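PDB 3HV0: tryptophanyl-tRNA synthetase from Cryptosporidium parvum Iowa II, which probably catalyses the ATP-dependent joining of L-tryptophan to tRNA(Trp) through the catalytic core and C-terminal helices held in this chain. Local coordinates for residues L169-E172 and K173-C177; E367-D371 and D372-K376. All blocks are in the same frame, centred on the assembly; numbering follows the deposited sequence.

Interaction 1: residues L169-E172 and K173-C177; sequences LRIE and KKISC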
loop_
_atom_site.group_PDB
_atom_site.type_symbol
_atom_site.label_atom_id
_atom_site.label_comp_id
_atom_site.label_asym_id
_atom_site.label_seq_id
_atom_site.Cartn_x
_atom_site.Cartn_y
_atom_site.Cartn_z
ATOM N N LEU A 169 6.736 -2.282 1.922
ATOM C CA LEU A 169 7.599 -2.089 0.752
ATOM C C LEU A 169 8.871 -2.957 0.795
ATOM O O LEU A 169 9.304 -3.498 -0.231
ATOM C CB LEU A 169 7.954 -0.601 0.611
ATOM C CG LEU A 169 6.828 0.313 0.106
ATOM C CD1 LEU A 169 7.207 1.779 0.273
ATOM C CD2 LEU A 169 6.480 0.003 -1.366
ATOM N N ARG A 170 9.464 -3.077 1.983
ATOM C CA ARG A 170 10.663 -3.889 2.200
ATOM C C ARG A 170 10.413 -5.386 2.037
ATOM O O ARG A 170 11.251 -6.114 1.513
ATOM C CB ARG A 170 11.218 -3.636 3.595
ATOM C CG ARG A 170 11.927 -2.321 3.736
ATOM C CD ARG A 170 12.211 -2.011 5.203
ATOM N NE ARG A 170 12.768 -0.662 5.381
ATOM C CZ ARG A 170 12.321 0.254 6.247
ATOM N NH1 ARG A 170 11.313 0.003 7.050
ATOM N NH2 ARG A 170 12.901 1.442 6.315
ATOM N N ILE A 171 9.266 -5.851 2.490
ATOM C CA ILE A 171 8.847 -7.237 2.256
ATOM C C ILE A 171 8.553 -7.480 0.768
ATOM O O ILE A 171 8.921 -8.496 0.218
ATOM C CB ILE A 171 7.583 -7.576 3.060
ATOM C CG1 ILE A 171 7.870 -7.531 4.571
ATOM C CG2 ILE A 171 7.052 -8.954 2.656
ATOM C CD1 ILE A 171 6.624 -7.373 5.410
ATOM N N GLU A 172 7.888 -6.535 0.121
ATOM C CA GLU A 172 7.473 -6.706 -1.275
ATOM C C GLU A 172 8.646 -6.803 -2.224
ATOM O O GLU A 172 8.621 -7.594 -3.169
ATOM C CB GLU A 172 6.524 -5.586 -1.691
ATOM C CG GLU A 172 5.172 -5.788 -1.088
ATOM C CD GLU A 172 4.185 -4.697 -1.389
ATOM O OE1 GLU A 172 4.546 -3.651 -1.978
ATOM O OE2 GLU A 172 3.008 -4.907 -0.996
ATOM N N LYS A 173 9.700 -6.044 -1.936
ATOM C CA LYS A 173 10.896 -6.027 -2.783
ATOM C C LYS A 173 11.648 -7.356 -2.742
ATOM O O LYS A 173 12.387 -7.679 -3.670
ATOM C CB LYS A 173 11.826 -4.907 -2.326
ATOM C CG LYS A 173 12.884 -4.516 -3.326
ATOM C CD LYS A 173 13.696 -3.378 -2.754
ATOM C CE LYS A 173 14.859 -3.000 -3.630
ATOM N NZ LYS A 173 15.417 -1.708 -3.157
ATOM N N LYS A 174 11.439 -8.116 -1.671
ATOM C CA LYS A 174 12.120 -9.389 -1.468
ATOM C C LYS A 174 11.307 -10.615 -1.910
ATOM O O LYS A 174 11.846 -11.722 -1.907
ATOM C CB LYS A 174 12.503 -9.554 0.007
ATOM C CG LYS A 174 13.525 -8.563 0.505
ATOM C CD LYS A 174 14.886 -8.794 -0.128
ATOM C CE LYS A 174 15.930 -7.808 0.370
ATOM N NZ LYS A 174 17.258 -8.137 -0.203
ATOM N N ILE A 175 10.038 -10.442 -2.276
ATOM C CA ILE A 175 9.226 -11.576 -2.737
ATOM C C ILE A 175 8.828 -11.470 -4.211
ATOM O O ILE A 175 8.330 -10.451 -4.650
ATOM C CB ILE A 175 7.947 -11.754 -1.904
ATOM C CG1 ILE A 175 8.279 -12.295 -0.516
ATOM C CG2 ILE A 175 7.017 -12.761 -2.553
ATOM C CD1 ILE A 175 8.408 -11.250 0.535
ATOM N N SER A 176 9.037 -12.548 -4.954
ATOM C CA SER A 176 8.619 -12.610 -6.343
ATOM C C SER A 176 7.113 -12.803 -6.424
ATOM O O SER A 176 6.499 -13.351 -5.518
ATOM C CB SER A 176 9.321 -13.753 -7.070
ATOM O OG SER A 176 8.807 -15.003 -6.648
ATOM N N CYS A 177 6.527 -12.344 -7.521
ATOM C CA CYS A 177 5.128 -12.610 -7.811
ATOM C C CYS A 177 4.884 -14.112 -7.846
ATOM O O CYS A 177 3.866 -14.587 -7.372
ATOM C CB CYS A 177 4.740 -11.968 -9.147
ATOM S SG CYS A 177 3.251 -12.643 -9.928
#
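Ile171 sets CG1 beside its backbone N (chi1 -65°), which puts CG2 anti to that N and sends this methyl along the helix toward Ile175, one turn on. Ile175 has the same first torsion, with CG1 beside its own N and CD1 brought back toward Ile171. The two branched side chains run side by side in the same direction, with Ile171 CG2 3.4 Å from Ile175 CD1. The exact place of that CD1 methyl is doubtful: chi2 of Ile175 is 96°, away from a staggered value, and the model crowds CD1 against Ile171 O. Lys174 rests its CG on Arg170 O at 3.5 Å. The backbone beneath is a helix running out. Lys173 N still makes the regular bond four residues back, reaching Leu169 O at 3.1 Å. After it the reach shortens to three residues: Lys174 N to Ile171 O at 3.2 Å, less certain because that oxygen is the crowded one, then a weak Ile175 N to Glu172 O at 3.3 Å. Ile175 itself is extended, and Ser176 is the N-cap of the next helix, 177-184, with OG accepting from Gln179 N. This turn therefore links two helices in the Rossmann-type catalytic domain of a class I synthetase, helix 157-174 being the one that follows strand 152-156, the outermost of the sheet within this chain. Ile171 leans on Ala199 and Ala202 of helix 192-202, its side chain about 12 Å from the bound tryptophan. Lys173, its chain straight throughout, extends to the second subunit, where NZ bonds to the carbonyls of Phe120 and Lys123 of that chain and makes a cation-pi contact with the same Phe120.

Interaction 2: residues E367-D371 and D372-K376; sequences EAIND and DVIAK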
loop_
_atom_site.group_PDB
_atom_site.type_symbol
_atom_site.label_atom_id
_atom_site.label_comp_id
_atom_site.label_asym_id
_atom_site.label_seq_id
_atom_site.Cartn_x
_atom_site.Cartn_y
_atom_site.Cartn_z
ATOM N N GLU A 367 -21.440 -3.560 26.028
ATOM C CA GLU A 367 -22.221 -2.348 26.321
ATOM C C GLU A 367 -21.368 -1.263 26.973
ATOM O O GLU A 367 -21.731 -0.098 26.915
ATOM C CB GLU A 367 -23.424 -2.606 27.232
ATOM C CG GLU A 367 -24.326 -3.754 26.858
ATOM C CD GLU A 367 -25.568 -3.846 27.735
ATOM O OE1 GLU A 367 -26.412 -2.934 27.681
ATOM O OE2 GLU A 367 -25.711 -4.838 28.481
ATOM N N ALA A 368 -20.255 -1.651 27.598
ATOM C CA ALA A 368 -19.353 -0.706 28.263
ATOM C C ALA A 368 -18.313 -0.118 27.324
ATOM O O ALA A 368 -17.354 0.491 27.776
ATOM C CB ALA A 368 -18.655 -1.380 29.428
ATOM N N ILE A 369 -18.496 -0.290 26.024
ATOM C CA ILE A 369 -17.512 0.149 25.057
ATOM C C ILE A 369 -18.075 1.288 24.214
ATOM O O ILE A 369 -18.955 1.083 23.388
ATOM C CB ILE A 369 -17.076 -1.026 24.153
ATOM C CG1 ILE A 369 -16.716 -2.225 25.029
ATOM C CG2 ILE A 369 -15.920 -0.620 23.244
ATOM C CD1 ILE A 369 -15.910 -3.263 24.336
ATOM N N ASN A 370 -17.539 2.485 24.432
ATOM C CA ASN A 370 -17.906 3.693 23.686
ATOM C C ASN A 370 -16.696 4.202 22.887
ATOM O O ASN A 370 -15.609 3.635 22.991
ATOM C CB ASN A 370 -18.429 4.765 24.654
ATOM C CG ASN A 370 -17.466 5.041 25.794
ATOM O OD1 ASN A 370 -16.254 5.003 25.613
ATOM N ND2 ASN A 370 -18.000 5.305 26.976
ATOM N N ASP A 371 -16.881 5.262 22.102
ATOM C CA ASP A 371 -15.790 5.840 21.300
ATOM C C ASP A 371 -14.605 6.303 22.138
ATOM O O ASP A 371 -13.487 6.336 21.660
ATOM C CB ASP A 371 -16.286 7.015 20.457
ATOM C CG ASP A 371 -17.184 6.581 19.332
ATOM O OD1 ASP A 371 -17.093 5.405 18.936
ATOM O OD2 ASP A 371 -17.981 7.414 18.842
ATOM N N ASP A 372 -14.846 6.644 23.393
ATOM C CA ASP A 372 -13.766 7.051 24.267
ATOM C C ASP A 372 -12.890 5.877 24.665
ATOM O O ASP A 372 -11.678 6.035 24.844
ATOM C CB ASP A 372 -14.296 7.716 25.525
ATOM C CG ASP A 372 -13.249 8.543 26.205
ATOM O OD1 ASP A 372 -12.640 9.388 25.498
ATOM O OD2 ASP A 372 -13.039 8.356 27.430
ATOM N N VAL A 373 -13.510 4.714 24.839
ATOM C CA VAL A 373 -12.775 3.509 25.167
ATOM C C VAL A 373 -12.007 3.064 23.948
ATOM O O VAL A 373 -10.824 2.745 24.031
ATOM C CB VAL A 373 -13.706 2.396 25.647
ATOM C CG1 VAL A 373 -12.957 1.089 25.710
ATOM C CG2 VAL A 373 -14.286 2.757 27.015
ATOM N N ILE A 374 -12.678 3.072 22.804
ATOM C CA ILE A 374 -12.034 2.725 21.538
ATOM C C ILE A 374 -10.776 3.548 21.357
ATOM O O ILE A 374 -9.717 2.992 21.116
ATOM C CB ILE A 374 -12.970 2.929 20.351
ATOM C CG1 ILE A 374 -14.038 1.829 20.354
ATOM C CG2 ILE A 374 -12.189 2.899 19.041
ATOM C CD1 ILE A 374 -15.180 2.061 19.400
ATOM N N ALA A 375 -10.905 4.865 21.525
ATOM C CA ALA A 375 -9.801 5.837 21.421
ATOM C C ALA A 375 -8.566 5.441 22.202
ATOM O O ALA A 375 -7.459 5.608 21.710
ATOM C CB ALA A 375 -10.269 7.224 21.850
ATOM N N LYS A 376 -8.736 4.921 23.412
ATOM C CA LYS A 376 -7.590 4.452 24.197
ATOM C C LYS A 376 -6.834 3.312 23.501
ATOM O O LYS A 376 -5.608 3.229 23.589
ATOM C CB LYS A 376 -8.033 4.001 25.594
ATOM C CG LYS A 376 -8.212 5.157 26.578
ATOM C CD LYS A 376 -8.916 4.714 27.832
ATOM C CE LYS A 376 -9.004 5.838 28.840
ATOM N NZ LYS A 376 -9.816 5.416 30.033
#
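Asn370 caps the helix that begins just after it with its side-chain OD1, while its main-chain O starts the regular helix bonds. OD1 accepts from Val373 N at 2.9 Å; the donor N lies nearly in line with the side-chain C=O, and the angle at hydrogen is 146°. The torsion that allows this, chi1 53°, tucks CG between the backbone N and the carbonyl carbon and turns the amide back over the first turn. The main-chain O of Asn370 takes Ile374 N at 3.0 Å in an almost straight bond (173°), and a weak, bent one from Val373 N as well. The next regular helical bond is Ala375 N to Asp371 O, 3.0 Å.

Around this cap lies the packing. Val373 lays CG2 against Asn370 OD1 at 3.3 Å. Just before the cap, Ile369 puts CG2 4.2 Å from Ile374 CG1, the pairing of N' and N4 residues known as a hydrophobic staple, and the same methyl is equally far from Val373 CG1. Both isoleucines face helix 128-143, Ile369 on Lys140 and Ile143, Ile374 on Tyr136 and Met139. The amide oxygen thus satisfies a first-turn N-H, and the carboxylates of Asp371 and Asp372, at the first two helical positions, would probably interact favourably with the helix dipole.

Interaction 1 and interaction 2 are both single turns of one chain, but at opposite kinds of end of two different helices: the first is where helix 157-174 runs out, the second where helix 371-378 starts. Their centres lie 37 Å apart and they share no element. The turn at 169-177 is the more buried, wedged between helix 192-202 and the second subunit, and Lys173 there is spent on the dimer interface. The turn at 367-376 is mostly exposed, touches no other chain of the assembly, and meets helix 128-143 through two isoleucines. Backbone bonds that reach back three residues rather than four, one of them weak, mark the former; a side-chain amide cap marks the latter.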